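Local coordinates for light harvesting complex 1 Protein W (Rhodopseudomonas palustris, PDB 6Z5S) that probably sits as an accessory transmembrane subunit in the light-harvesting 1 ring, contacts bacteriochlorophyll and carotenoid, and is likely to form part of the quinone-exchange gap, at residues Val6-Ala11 with Phe46-Ala51; Lys30-Ala35 with Val88-Arg93; Ile10-Thr15 with Phe79-Val84. One frame throughout, in Å; residues are numbered along the deposited sequence.

How the contacts relate
The three contacts tie together a bundle of helices 10-24, 37-57 and 67-89. Contacts 1 and 3, with centres about 7 Å apart, share I10 and A11 and touch through I47 CG2 and A14 CB at 3.7 Å; they set the start of helix 10-24 against helices 37-57 and 67-89, both of which meet bacteriochlorophyll. Contact 2 joins the 30-35 loop to the end of helix 67-89, its centre about 16 Å from that of contact 3 and 23 Å from that of contact 1. Its segments alternate along the chain with those of the other two. Helix 10-24 thus packs on both pigment-facing helices, while contact 2 ties the far end of the bundle beside spirilloxanthin.

Contact 1 of 3, residues Val6-Ala11 with Phe46-Ala51; sequences VLTAIA and FITLVA. With BCL (bacteriochlorophyll a), chain B.
The methyl of A11 packs against the side chain of T48, its CB 3.5 Å from T48 CB and 3.6 Å from T48 OG1, and this is the close part of the contact. T48 OG1 stands anti to its own backbone N (chi1 -172°), which places the hydroxyl beside the A11 methyl. From the adjoining turn T8 adds its CG2, 3.9 Å from T48 OG1, the two threonine side chains crossing at about a right angle. T8 is the centre of an inverse gamma turn closed by A9 N and L7 O, just ahead of helix 10-24, and its hydroxyl is hydrogen-bonded to the carbonyl of L4. Both threonines and A11 are buried, and T48 also packs on P77 and A78 of helix 67-89.

The other flank is looser. I10, largely exposed, brings CG2 no nearer than 4.3 Å to A51 CB, and I47 lays CG2 4.4 Å from A11 CA while the end of its side chain leads away. F46 takes no part in this packing. It turns to the bacteriochlorophyll, whose ester carbonyl oxygen O1D lies at the ring edge, 3.1 Å from F46 CZ, while F46 CE2 meets the methyl CMA at 3.5 Å.

The join is mostly methyl packing; 194 Å² is buried in all, both sides summed. Across the contact T48 OG1 meets the methyl carbons of A11 and T8, and the T8 hydroxyl is bonded to L4 O, so the two segments are held together by packing and not by polar pairing.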
loop_
_atom_site.group_PDB
_atom_site.type_symbol
_atom_site.label_atom_id
_atom_site.label_comp_id
_atom_site.label_asym_id
_atom_site.label_seq_id
_atom_site.Cartn_x
_atom_site.Cartn_y
_atom_site.Cartn_z
ATOM N N VAL A 6 -41.666 -26.984 17.836
ATOM C CA VAL A 6 -41.998 -25.869 18.713
ATOM C C VAL A 6 -42.579 -26.366 20.026
ATOM O O VAL A 6 -42.532 -25.653 21.035
ATOM C CB VAL A 6 -42.964 -24.890 18.019
ATOM C CG1 VAL A 6 -44.356 -25.473 17.952
ATOM C CG2 VAL A 6 -42.975 -23.551 18.736
ATOM N N LEU A 7 -43.117 -27.585 20.047
ATOM C CA LEU A 7 -43.606 -28.145 21.297
ATOM C C LEU A 7 -42.465 -28.484 22.238
ATOM O O LEU A 7 -42.617 -28.356 23.456
ATOM C CB LEU A 7 -44.443 -29.386 21.023
ATOM C CG LEU A 7 -45.167 -30.025 22.203
ATOM C CD1 LEU A 7 -46.449 -30.626 21.695
ATOM C CD2 LEU A 7 -44.322 -31.101 22.862
ATOM N N THR A 8 -41.322 -28.908 21.705
ATOM C CA THR A 8 -40.214 -29.299 22.564
ATOM C C THR A 8 -39.557 -28.035 23.111
ATOM O O THR A 8 -38.397 -27.729 22.818
ATOM C CB THR A 8 -39.221 -30.186 21.807
ATOM O OG1 THR A 8 -39.911 -31.334 21.304
ATOM C CG2 THR A 8 -38.144 -30.697 22.741
ATOM N N ALA A 9 -40.341 -27.259 23.853
ATOM C CA ALA A 9 -39.836 -26.264 24.781
ATOM C C ALA A 9 -39.764 -26.817 26.189
ATOM O O ALA A 9 -39.342 -26.104 27.103
ATOM C CB ALA A 9 -40.709 -25.009 24.755
ATOM N N ILE A 10 -40.195 -28.065 26.384
ATOM C CA ILE A 10 -39.860 -28.797 27.600
ATOM C C ILE A 10 -38.361 -28.742 27.832
ATOM O O ILE A 10 -37.891 -28.592 28.967
ATOM C CB ILE A 10 -40.354 -30.252 27.501
ATOM C CG1 ILE A 10 -41.870 -30.304 27.337
ATOM C CG2 ILE A 10 -39.924 -31.049 28.714
ATOM C CD1 ILE A 10 -42.321 -30.421 25.905
ATOM N N ALA A 11 -37.585 -28.852 26.753
ATOM C CA ALA A 11 -36.135 -28.789 26.862
ATOM C C ALA A 11 -35.686 -27.468 27.464
ATOM O O ALA A 11 -34.892 -27.444 28.409
ATOM C CB ALA A 11 -35.503 -28.989 25.488
ATOM N N PHE A 46 -28.940 -33.690 26.903
ATOM C CA PHE A 46 -29.450 -34.959 27.408
ATOM C C PHE A 46 -30.907 -34.831 27.832
ATOM O O PHE A 46 -31.713 -35.741 27.597
ATOM C CB PHE A 46 -28.581 -35.444 28.562
ATOM C CG PHE A 46 -27.222 -35.881 28.132
ATOM C CD1 PHE A 46 -27.062 -37.027 27.376
ATOM C CD2 PHE A 46 -26.105 -35.141 28.464
ATOM C CE1 PHE A 46 -25.811 -37.431 26.969
ATOM C CE2 PHE A 46 -24.853 -35.544 28.058
ATOM C CZ PHE A 46 -24.709 -36.688 27.307
ATOM N N ILE A 47 -31.259 -33.703 28.449
ATOM C CA ILE A 47 -32.652 -33.435 28.786
ATOM C C ILE A 47 -33.517 -33.483 27.535
ATOM O O ILE A 47 -34.555 -34.154 27.501
ATOM C CB ILE A 47 -32.776 -32.078 29.499
ATOM C CG1 ILE A 47 -32.148 -32.142 30.889
ATOM C CG2 ILE A 47 -34.226 -31.651 29.570
ATOM C CD1 ILE A 47 -32.682 -33.255 31.748
ATOM N N THR A 48 -33.107 -32.766 26.486
ATOM C CA THR A 48 -33.923 -32.743 25.279
ATOM C C THR A 48 -33.935 -34.098 24.584
ATOM O O THR A 48 -34.942 -34.463 23.973
ATOM C CB THR A 48 -33.463 -31.645 24.324
ATOM O OG1 THR A 48 -34.400 -31.529 23.250
ATOM C CG2 THR A 48 -32.136 -31.965 23.749
ATOM N N LEU A 49 -32.851 -34.869 24.685
ATOM C CA LEU A 49 -32.861 -36.225 24.152
ATOM C C LEU A 49 -33.932 -37.069 24.825
ATOM O O LEU A 49 -34.753 -37.701 24.153
ATOM C CB LEU A 49 -31.494 -36.877 24.336
ATOM C CG LEU A 49 -31.470 -38.346 23.909
ATOM C CD1 LEU A 49 -31.526 -38.464 22.396
ATOM C CD2 LEU A 49 -30.268 -39.069 24.479
ATOM N N VAL A 50 -33.931 -37.101 26.159
ATOM C CA VAL A 50 -34.889 -37.962 26.846
ATOM C C VAL A 50 -36.308 -37.447 26.653
ATOM O O VAL A 50 -37.251 -38.240 26.543
ATOM C CB VAL A 50 -34.523 -38.111 28.334
ATOM C CG1 VAL A 50 -33.063 -38.495 28.477
ATOM C CG2 VAL A 50 -34.817 -36.842 29.105
ATOM N N ALA A 51 -36.485 -36.130 26.565
ATOM C CA ALA A 51 -37.813 -35.585 26.313
ATOM C C ALA A 51 -38.317 -35.993 24.936
ATOM O O ALA A 51 -39.467 -36.418 24.789
ATOM C CB ALA A 51 -37.794 -34.065 26.451
HETATM MG MG BCL B . -24.116 -35.576 21.394
HETATM C CHA BCL B . -21.742 -36.344 23.719
HETATM C CHB BCL B . -24.099 -32.402 22.498
HETATM C CHC BCL B . -26.206 -34.780 18.866
HETATM C CHD BCL B . -23.631 -38.707 19.900
HETATM N NA BCL B . -23.278 -34.602 22.925
HETATM C C1A BCL B . -22.407 -35.030 23.760
HETATM C C2A BCL B . -22.067 -34.052 24.834
HETATM C C3A BCL B . -23.086 -32.977 24.618
HETATM C C4A BCL B . -23.543 -33.335 23.253
HETATM C CMA BCL B . -24.232 -33.089 25.604
HETATM C CAA BCL B . -20.689 -33.465 24.614
HETATM C CBA BCL B . -19.859 -33.530 25.885
HETATM C CGA BCL B . -18.951 -32.334 25.941
HETATM O O1A BCL B . -19.134 -31.381 25.212
HETATM O O2A BCL B . -17.840 -32.283 26.869
HETATM N NB BCL B . -25.001 -33.845 20.752
HETATM C C1B BCL B . -24.931 -32.631 21.319
HETATM C C2B BCL B . -25.694 -31.540 20.671
HETATM C C3B BCL B . -26.324 -32.275 19.568
HETATM C C4B BCL B . -25.844 -33.664 19.733
HETATM C CMB BCL B . -25.756 -30.098 21.091
HETATM C CAB BCL B . -27.252 -31.795 18.505
HETATM O OBB BCL B . -28.050 -32.568 18.019
HETATM C CBB BCL B . -27.161 -30.375 18.042
HETATM N NC BCL B . -24.805 -36.505 19.762
HETATM C C1C BCL B . -25.636 -35.973 18.854
HETATM C C2C BCL B . -25.933 -36.864 17.703
HETATM C C3C BCL B . -25.218 -38.113 18.104
HETATM C C4C BCL B . -24.531 -37.692 19.349
HETATM C CMC BCL B . -27.426 -37.115 17.619
HETATM C CAC BCL B . -24.145 -38.535 17.119
HETATM C CBC BCL B . -24.721 -39.154 15.872
HETATM N ND BCL B . -22.951 -37.231 21.623
HETATM C C1D BCL B . -22.812 -38.436 21.060
HETATM C C2D BCL B . -21.788 -39.297 21.727
HETATM C C3D BCL B . -21.385 -38.390 22.797
HETATM C C4D BCL B . -22.095 -37.276 22.681
HETATM C CMD BCL B . -21.179 -40.657 21.564
HETATM C CAD BCL B . -20.486 -38.277 23.957
HETATM O OBD BCL B . -19.658 -39.156 24.366
HETATM C CBD BCL B . -20.678 -36.945 24.582
HETATM C CGD BCL B . -21.071 -37.134 26.007
HETATM O O1D BCL B . -22.016 -37.828 26.317
HETATM O O2D BCL B . -20.283 -36.517 27.050
HETATM C CED BCL B . -20.505 -36.879 28.405
HETATM C C1 BCL B . -17.489 -31.025 27.429
HETATM C C2 BCL B . -17.540 -31.153 28.928
HETATM C C3 BCL B . -17.278 -30.126 29.743
HETATM C C4 BCL B . -17.352 -30.349 31.225
HETATM C C5 BCL B . -16.937 -28.762 29.187
HETATM C C6 BCL B . -18.208 -27.961 28.916
HETATM C C7 BCL B . -17.941 -26.695 28.106
HETATM C C8 BCL B . -17.040 -25.712 28.848
HETATM C C9 BCL B . -17.859 -24.625 29.536
HETATM C C10 BCL B . -16.005 -25.137 27.880
HETATM C C11 BCL B . -16.036 -23.615 27.761
HETATM C C12 BCL B . -16.468 -23.180 26.364
HETATM C C13 BCL B . -15.282 -22.671 25.552
HETATM C C14 BCL B . -15.254 -21.149 25.525
HETATM C C15 BCL B . -15.343 -23.237 24.134
HETATM C C16 BCL B . -13.952 -23.339 23.514
HETATM C C17 BCL B . -13.988 -24.019 22.150
HETATM C C18 BCL B . -12.737 -23.684 21.345
HETATM C C19 BCL B . -13.014 -23.751 19.849
HETATM C C20 BCL B . -11.567 -24.590 21.713
#

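Contact 2 of 3, residues Lys30-Ala35 with Val88-Arg93; sequences KLYCQA and VFWFFR. With CRT (spirilloxanthin), chain C.
Y32 reaches from the 30-35 loop toward the end of helix 67-89, with F89, W90, F92 and R93 around it. Its CG sits between the backbone N and the carbonyl carbon (chi1 83°). The ring lies beside W90 and R93, while CB meets the two phenylalanines. F92 CE2 reaches Y32 CB at 3.4 Å, and the F89 ring presents its edge, CZ lying 3.8 Å from the same carbon. W90 runs alongside the tyrosine, pointing the same way, and touches Y32 CD2 with the CZ3 corner of its indole at 4.0 Å.

R93, bent at chi2 and chi3, brings NE over one face of the tyrosine near the rim, with its guanidinium plane turned 87° from the ring. NH1 is equally near Y32 CD1 and CE1, 3.2 Å from each. R93 CB lies over one face of the W90 indole, toward the rim. The opposite face of Y32 has C33 CB over its centre. F89, W90 and F92 belong to a type I beta turn running from F89 to F92, toward the end of the last, predicted transmembrane, helix; the turn gathers their side chains, with that of R93 just after it, round Y32. At the tip of the tyrosine, K30 NZ donates to Y32 OH at 2.7 Å; the nearby R93 charge would be expected to repel the lysine.

An alanine in place of Y32 would take away the hydroxyl acceptor of K30 NZ, the ring edge that W90 CZ3 touches and the ring carbons beside R93 NH1, so the guanidinium would probably be freer to turn.

Away from the aromatic cluster, the loop meets spirilloxanthin: Q34, its chain extended, sets OE1 3.2 Å from carotenoid C8, and A35 CB lies 3.5 Å from C13.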
loop_
_atom_site.group_PDB
_atom_site.type_symbol
_atom_site.label_atom_id
_atom_site.label_comp_id
_atom_site.label_asym_id
_atom_site.label_seq_id
_atom_site.Cartn_x
_atom_site.Cartn_y
_atom_site.Cartn_z
ATOM N N LYS A 30 -16.003 -19.138 42.620
ATOM C CA LYS A 30 -15.130 -19.658 41.574
ATOM C C LYS A 30 -15.516 -21.073 41.152
ATOM O O LYS A 30 -14.788 -21.717 40.392
ATOM C CB LYS A 30 -13.656 -19.589 42.001
ATOM C CG LYS A 30 -12.653 -19.828 40.889
ATOM C CD LYS A 30 -13.018 -19.066 39.632
ATOM C CE LYS A 30 -12.719 -17.591 39.759
ATOM N NZ LYS A 30 -12.895 -16.899 38.452
ATOM N N LEU A 31 -16.656 -21.576 41.620
ATOM C CA LEU A 31 -17.221 -22.799 41.077
ATOM C C LEU A 31 -18.137 -22.520 39.893
ATOM O O LEU A 31 -18.605 -23.465 39.252
ATOM C CB LEU A 31 -17.946 -23.578 42.184
ATOM C CG LEU A 31 -18.317 -25.043 41.942
ATOM C CD1 LEU A 31 -18.150 -25.841 43.208
ATOM C CD2 LEU A 31 -19.746 -25.170 41.476
ATOM N N TYR A 32 -18.371 -21.248 39.564
ATOM C CA TYR A 32 -18.955 -20.927 38.267
ATOM C C TYR A 32 -18.020 -21.342 37.139
ATOM O O TYR A 32 -18.453 -21.954 36.157
ATOM C CB TYR A 32 -19.277 -19.433 38.182
ATOM C CG TYR A 32 -18.109 -18.557 37.799
ATOM C CD1 TYR A 32 -17.124 -18.243 38.722
ATOM C CD2 TYR A 32 -17.982 -18.058 36.512
ATOM C CE1 TYR A 32 -16.048 -17.447 38.377
ATOM C CE2 TYR A 32 -16.909 -17.264 36.157
ATOM C CZ TYR A 32 -15.945 -16.961 37.095
ATOM O OH TYR A 32 -14.875 -16.170 36.748
ATOM N N CYS A 33 -16.727 -21.038 37.275
ATOM C CA CYS A 33 -15.684 -21.463 36.349
ATOM C C CYS A 33 -15.487 -22.964 36.369
ATOM O O CYS A 33 -14.657 -23.487 35.620
ATOM C CB CYS A 33 -14.376 -20.749 36.703
ATOM S SG CYS A 33 -12.978 -21.035 35.607
ATOM N N GLN A 34 -16.250 -23.661 37.192
ATOM C CA GLN A 34 -16.128 -25.080 37.458
ATOM C C GLN A 34 -17.415 -25.751 36.995
ATOM O O GLN A 34 -18.214 -25.156 36.270
ATOM C CB GLN A 34 -15.798 -25.299 38.937
ATOM C CG GLN A 34 -14.503 -24.586 39.331
ATOM C CD GLN A 34 -14.161 -24.685 40.803
ATOM O OE1 GLN A 34 -15.034 -24.848 41.648
ATOM N NE2 GLN A 34 -12.875 -24.582 41.113
ATOM N N ALA A 35 -17.617 -27.004 37.395
ATOM C CA ALA A 35 -18.717 -27.760 36.814
ATOM C C ALA A 35 -20.056 -27.273 37.339
ATOM O O ALA A 35 -20.855 -28.051 37.868
ATOM C CB ALA A 35 -18.569 -29.252 37.100
ATOM N N VAL A 88 -28.912 -19.014 31.595
ATOM C CA VAL A 88 -29.763 -19.148 32.768
ATOM C C VAL A 88 -28.912 -19.351 34.010
ATOM O O VAL A 88 -29.208 -18.801 35.077
ATOM C CB VAL A 88 -30.773 -20.291 32.578
ATOM C CG1 VAL A 88 -31.445 -20.621 33.892
ATOM C CG2 VAL A 88 -31.811 -19.905 31.549
ATOM N N PHE A 89 -27.831 -20.126 33.895
ATOM C CA PHE A 89 -26.964 -20.314 35.052
ATOM C C PHE A 89 -26.301 -19.013 35.474
ATOM O O PHE A 89 -26.079 -18.793 36.669
ATOM C CB PHE A 89 -25.892 -21.360 34.770
ATOM C CG PHE A 89 -24.725 -21.273 35.702
ATOM C CD1 PHE A 89 -24.800 -21.814 36.965
ATOM C CD2 PHE A 89 -23.566 -20.618 35.331
ATOM C CE1 PHE A 89 -23.744 -21.725 37.831
ATOM C CE2 PHE A 89 -22.506 -20.525 36.199
ATOM C CZ PHE A 89 -22.596 -21.080 37.450
ATOM N N TRP A 90 -25.986 -18.140 34.513
ATOM C CA TRP A 90 -25.261 -16.908 34.802
ATOM C C TRP A 90 -25.898 -16.101 35.918
ATOM O O TRP A 90 -25.227 -15.275 36.550
ATOM C CB TRP A 90 -25.166 -16.060 33.536
ATOM C CG TRP A 90 -24.237 -14.902 33.655
ATOM C CD1 TRP A 90 -24.484 -13.622 33.266
ATOM C CD2 TRP A 90 -22.907 -14.910 34.193
ATOM N NE1 TRP A 90 -23.394 -12.830 33.528
ATOM C CE2 TRP A 90 -22.413 -13.597 34.097
ATOM C CE3 TRP A 90 -22.087 -15.901 34.745
ATOM C CZ2 TRP A 90 -21.138 -13.247 34.533
ATOM C CZ3 TRP A 90 -20.824 -15.551 35.179
ATOM C CH2 TRP A 90 -20.361 -14.236 35.071
ATOM N N PHE A 91 -27.176 -16.334 36.196
ATOM C CA PHE A 91 -27.800 -15.698 37.340
ATOM C C PHE A 91 -27.187 -16.146 38.662
ATOM O O PHE A 91 -27.414 -15.486 39.677
ATOM C CB PHE A 91 -29.295 -15.966 37.304
ATOM C CG PHE A 91 -30.021 -15.159 36.278
ATOM C CD1 PHE A 91 -29.330 -14.302 35.441
ATOM C CD2 PHE A 91 -31.394 -15.243 36.155
ATOM C CE1 PHE A 91 -29.992 -13.551 34.497
ATOM C CE2 PHE A 91 -32.062 -14.492 35.213
ATOM C CZ PHE A 91 -31.361 -13.645 34.382
ATOM N N PHE A 92 -26.401 -17.225 38.673
ATOM C CA PHE A 92 -25.603 -17.553 39.851
ATOM C C PHE A 92 -24.688 -16.395 40.222
ATOM O O PHE A 92 -24.803 -15.815 41.306
ATOM C CB PHE A 92 -24.773 -18.812 39.599
ATOM C CG PHE A 92 -23.576 -18.942 40.503
ATOM C CD1 PHE A 92 -23.728 -19.314 41.821
ATOM C CD2 PHE A 92 -22.302 -18.694 40.035
ATOM C CE1 PHE A 92 -22.638 -19.437 42.650
ATOM C CE2 PHE A 92 -21.210 -18.813 40.869
ATOM C CZ PHE A 92 -21.379 -19.188 42.173
ATOM N N ARG A 93 -23.759 -16.053 39.329
ATOM C CA ARG A 93 -22.898 -14.907 39.581
ATOM C C ARG A 93 -23.707 -13.620 39.636
ATOM O O ARG A 93 -23.337 -12.686 40.355
ATOM C CB ARG A 93 -21.800 -14.832 38.515
ATOM C CG ARG A 93 -20.891 -13.607 38.596
ATOM C CD ARG A 93 -20.025 -13.595 39.852
ATOM N NE ARG A 93 -19.037 -14.672 39.876
ATOM C CZ ARG A 93 -18.256 -14.940 40.917
ATOM N NH1 ARG A 93 -17.386 -15.938 40.860
ATOM N NH2 ARG A 93 -18.341 -14.207 42.018
HETATM C C1M CRT C . -12.150 -23.378 44.879
HETATM O O1 CRT C . -12.787 -24.636 45.033
HETATM C C1 CRT C . -11.962 -25.812 45.129
HETATM C C2 CRT C . -11.124 -25.872 43.861
HETATM C C3 CRT C . -11.090 -25.678 46.368
HETATM C C4 CRT C . -12.846 -27.063 45.236
HETATM C C5 CRT C . -13.698 -27.367 44.044
HETATM C C6 CRT C . -13.540 -28.419 43.246
HETATM C C7 CRT C . -14.260 -28.719 42.077
HETATM C C8 CRT C . -15.508 -27.977 41.799
HETATM C C9 CRT C . -13.824 -29.667 41.145
HETATM C C10 CRT C . -14.386 -30.040 39.942
HETATM C C11 CRT C . -13.782 -30.891 39.040
HETATM C C12 CRT C . -14.281 -31.425 37.848
HETATM C C13 CRT C . -15.662 -31.097 37.455
HETATM C C14 CRT C . -13.527 -32.256 37.012
HETATM C C15 CRT C . -13.907 -32.915 35.861
HETATM C C16 CRT C . -13.056 -33.716 35.136
HETATM C C17 CRT C . -13.261 -34.400 33.935
HETATM C C18 CRT C . -14.626 -34.494 33.381
HETATM C C19 CRT C . -12.201 -34.972 33.229
HETATM C C20 CRT C . -12.177 -35.502 31.961
HETATM C C21 CRT C . -11.069 -35.861 31.214
HETATM C C22 CRT C . -10.977 -36.325 29.925
HETATM C C23 CRT C . -9.838 -36.502 29.136
HETATM C C24 CRT C . -8.510 -36.269 29.740
HETATM C C25 CRT C . -9.915 -36.872 27.793
HETATM C C26 CRT C . -8.919 -36.979 26.850
HETATM C C27 CRT C . -9.211 -37.256 25.538
HETATM C C28 CRT C . -8.377 -37.379 24.427
HETATM C C29 CRT C . -6.912 -37.311 24.607
HETATM C C30 CRT C . -8.909 -37.556 23.149
HETATM C C31 CRT C . -8.303 -37.640 21.921
HETATM C C32 CRT C . -9.099 -37.840 20.821
HETATM C C33 CRT C . -8.783 -37.918 19.467
HETATM C C34 CRT C . -7.392 -37.679 19.032
HETATM C C35 CRT C . -9.758 -38.224 18.515
HETATM C C36 CRT C . -9.657 -38.241 17.193
HETATM C C37 CRT C . -10.815 -38.514 16.292
HETATM C C38 CRT C . -11.230 -37.350 15.384
HETATM C C39 CRT C . -12.451 -37.733 14.562
HETATM C C40 CRT C . -11.480 -36.100 16.212
HETATM O O2 CRT C . -10.131 -37.066 14.502
HETATM C C2M CRT C . -10.303 -36.057 13.535
#

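Contact 3 of 3, residues Ile10-Thr15 with Phe79-Val84; sequences IAFVAT and FGTLFV
The helical segments 10-15 and 79-84 run in nearly the same direction, 19° apart with axes 9.6 Å from each other at closest approach, and F12 and T81 are nearest by their CA atoms. F12 carries much of the contact. Its CG is anti to the carbonyl carbon (chi1 -76°), and the ring reaches across to helix 67-89, where CE1 lies 3.6 Å from G80 O. Because G80 has no side chain, the ring can rest against the backbone itself, with F12 CZ 4.1 Å from G80 CA. V84 meets the ring edge, its CB in the ring plane and its CG1 3.6 Å from F12 CD1, while T81 OG1 stands over one face near the rim.

One turn on, T15 packs its methyl against both T81 and V84: CG2 is 3.5 Å from T81 CG2 and 3.9 Å from V84 CG1. The T81 hydroxyl is held within its own helix, OG1 pairing with P77 O; a bond from T15 OG1 to A11 O is doubtful as modelled. G80 O accepts from both F83 N and V84 N.

Helix 37-57 runs the other way and touches both helices, at A11 and A14 on one and at L82 on the other. The parallel pair thus forms the first and third members of an up-down-up three-helix bundle.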
loop_
_atom_site.group_PDB
_atom_site.type_symbol
_atom_site.label_atom_id
_atom_site.label_comp_id
_atom_site.label_asym_id
_atom_site.label_seq_id
_atom_site.Cartn_x
_atom_site.Cartn_y
_atom_site.Cartn_z
ATOM N N ILE A 10 -40.195 -28.065 26.384
ATOM C CA ILE A 10 -39.860 -28.797 27.600
ATOM C C ILE A 10 -38.361 -28.742 27.832
ATOM O O ILE A 10 -37.891 -28.592 28.967
ATOM C CB ILE A 10 -40.354 -30.252 27.501
ATOM C CG1 ILE A 10 -41.870 -30.304 27.337
ATOM C CG2 ILE A 10 -39.924 -31.049 28.714
ATOM C CD1 ILE A 10 -42.321 -30.421 25.905
ATOM N N ALA A 11 -37.585 -28.852 26.753
ATOM C CA ALA A 11 -36.135 -28.789 26.862
ATOM C C ALA A 11 -35.686 -27.468 27.464
ATOM O O ALA A 11 -34.892 -27.444 28.409
ATOM C CB ALA A 11 -35.503 -28.989 25.488
ATOM N N PHE A 12 -36.191 -26.354 26.936
ATOM C CA PHE A 12 -35.726 -25.052 27.397
ATOM C C PHE A 12 -36.113 -24.797 28.848
ATOM O O PHE A 12 -35.289 -24.322 29.637
ATOM C CB PHE A 12 -36.272 -23.952 26.490
ATOM C CG PHE A 12 -35.570 -23.861 25.170
ATOM C CD1 PHE A 12 -34.327 -23.267 25.074
ATOM C CD2 PHE A 12 -36.147 -24.381 24.029
ATOM C CE1 PHE A 12 -33.677 -23.186 23.866
ATOM C CE2 PHE A 12 -35.500 -24.302 22.816
ATOM C CZ PHE A 12 -34.262 -23.704 22.735
ATOM N N VAL A 13 -37.350 -25.119 29.228
ATOM C CA VAL A 13 -37.777 -24.842 30.596
ATOM C C VAL A 13 -37.081 -25.774 31.577
ATOM O O VAL A 13 -36.689 -25.357 32.672
ATOM C CB VAL A 13 -39.310 -24.923 30.717
ATOM C CG1 VAL A 13 -39.956 -23.840 29.886
ATOM C CG2 VAL A 13 -39.816 -26.284 30.292
ATOM N N ALA A 14 -36.899 -27.043 31.206
ATOM C CA ALA A 14 -36.205 -27.966 32.095
ATOM C C ALA A 14 -34.738 -27.585 32.239
ATOM O O ALA A 14 -34.152 -27.729 33.321
ATOM C CB ALA A 14 -36.348 -29.394 31.579
ATOM N N THR A 15 -34.131 -27.079 31.166
ATOM C CA THR A 15 -32.762 -26.598 31.252
ATOM C C THR A 15 -32.671 -25.376 32.145
ATOM O O THR A 15 -31.741 -25.257 32.945
ATOM C CB THR A 15 -32.238 -26.278 29.860
ATOM O OG1 THR A 15 -32.541 -27.373 28.991
ATOM C CG2 THR A 15 -30.739 -26.048 29.895
ATOM N N PHE A 79 -29.398 -27.867 20.315
ATOM C CA PHE A 79 -28.397 -26.845 20.049
ATOM C C PHE A 79 -28.744 -25.539 20.748
ATOM O O PHE A 79 -27.863 -24.879 21.310
ATOM C CB PHE A 79 -28.257 -26.631 18.546
ATOM C CG PHE A 79 -27.151 -25.703 18.177
ATOM C CD1 PHE A 79 -25.886 -25.884 18.698
ATOM C CD2 PHE A 79 -27.369 -24.653 17.313
ATOM C CE1 PHE A 79 -24.862 -25.036 18.365
ATOM C CE2 PHE A 79 -26.347 -23.801 16.973
ATOM C CZ PHE A 79 -25.092 -23.992 17.500
ATOM N N GLY A 80 -30.015 -25.141 20.716
ATOM C CA GLY A 80 -30.416 -23.955 21.449
ATOM C C GLY A 80 -30.313 -24.135 22.946
ATOM O O GLY A 80 -30.084 -23.172 23.682
ATOM N N THR A 81 -30.465 -25.368 23.419
ATOM C CA THR A 81 -30.314 -25.645 24.837
ATOM C C THR A 81 -28.861 -25.519 25.264
ATOM O O THR A 81 -28.564 -25.035 26.364
ATOM C CB THR A 81 -30.839 -27.040 25.131
ATOM O OG1 THR A 81 -32.201 -27.134 24.701
ATOM C CG2 THR A 81 -30.788 -27.285 26.572
ATOM N N LEU A 82 -27.946 -25.957 24.398
ATOM C CA LEU A 82 -26.519 -25.783 24.640
ATOM C C LEU A 82 -26.172 -24.336 24.953
ATOM O O LEU A 82 -25.163 -24.069 25.613
ATOM C CB LEU A 82 -25.729 -26.259 23.421
ATOM C CG LEU A 82 -24.350 -26.863 23.655
ATOM C CD1 LEU A 82 -24.455 -28.093 24.526
ATOM C CD2 LEU A 82 -23.709 -27.206 22.329
ATOM N N PHE A 83 -26.992 -23.394 24.490
ATOM C CA PHE A 83 -26.818 -21.977 24.774
ATOM C C PHE A 83 -27.673 -21.490 25.934
ATOM O O PHE A 83 -27.217 -20.662 26.724
ATOM C CB PHE A 83 -27.142 -21.144 23.532
ATOM C CG PHE A 83 -26.019 -21.065 22.545
ATOM C CD1 PHE A 83 -25.043 -20.094 22.665
ATOM C CD2 PHE A 83 -25.942 -21.960 21.493
ATOM C CE1 PHE A 83 -24.009 -20.016 21.753
ATOM C CE2 PHE A 83 -24.912 -21.890 20.581
ATOM C CZ PHE A 83 -23.943 -20.917 20.711
ATOM N N VAL A 84 -28.909 -21.983 26.054
ATOM C CA VAL A 84 -29.798 -21.485 27.098
ATOM C C VAL A 84 -29.368 -21.962 28.475
ATOM O O VAL A 84 -29.740 -21.350 29.480
ATOM C CB VAL A 84 -31.261 -21.891 26.834
ATOM C CG1 VAL A 84 -31.521 -23.307 27.302
ATOM C CG2 VAL A 84 -32.207 -20.930 27.517
#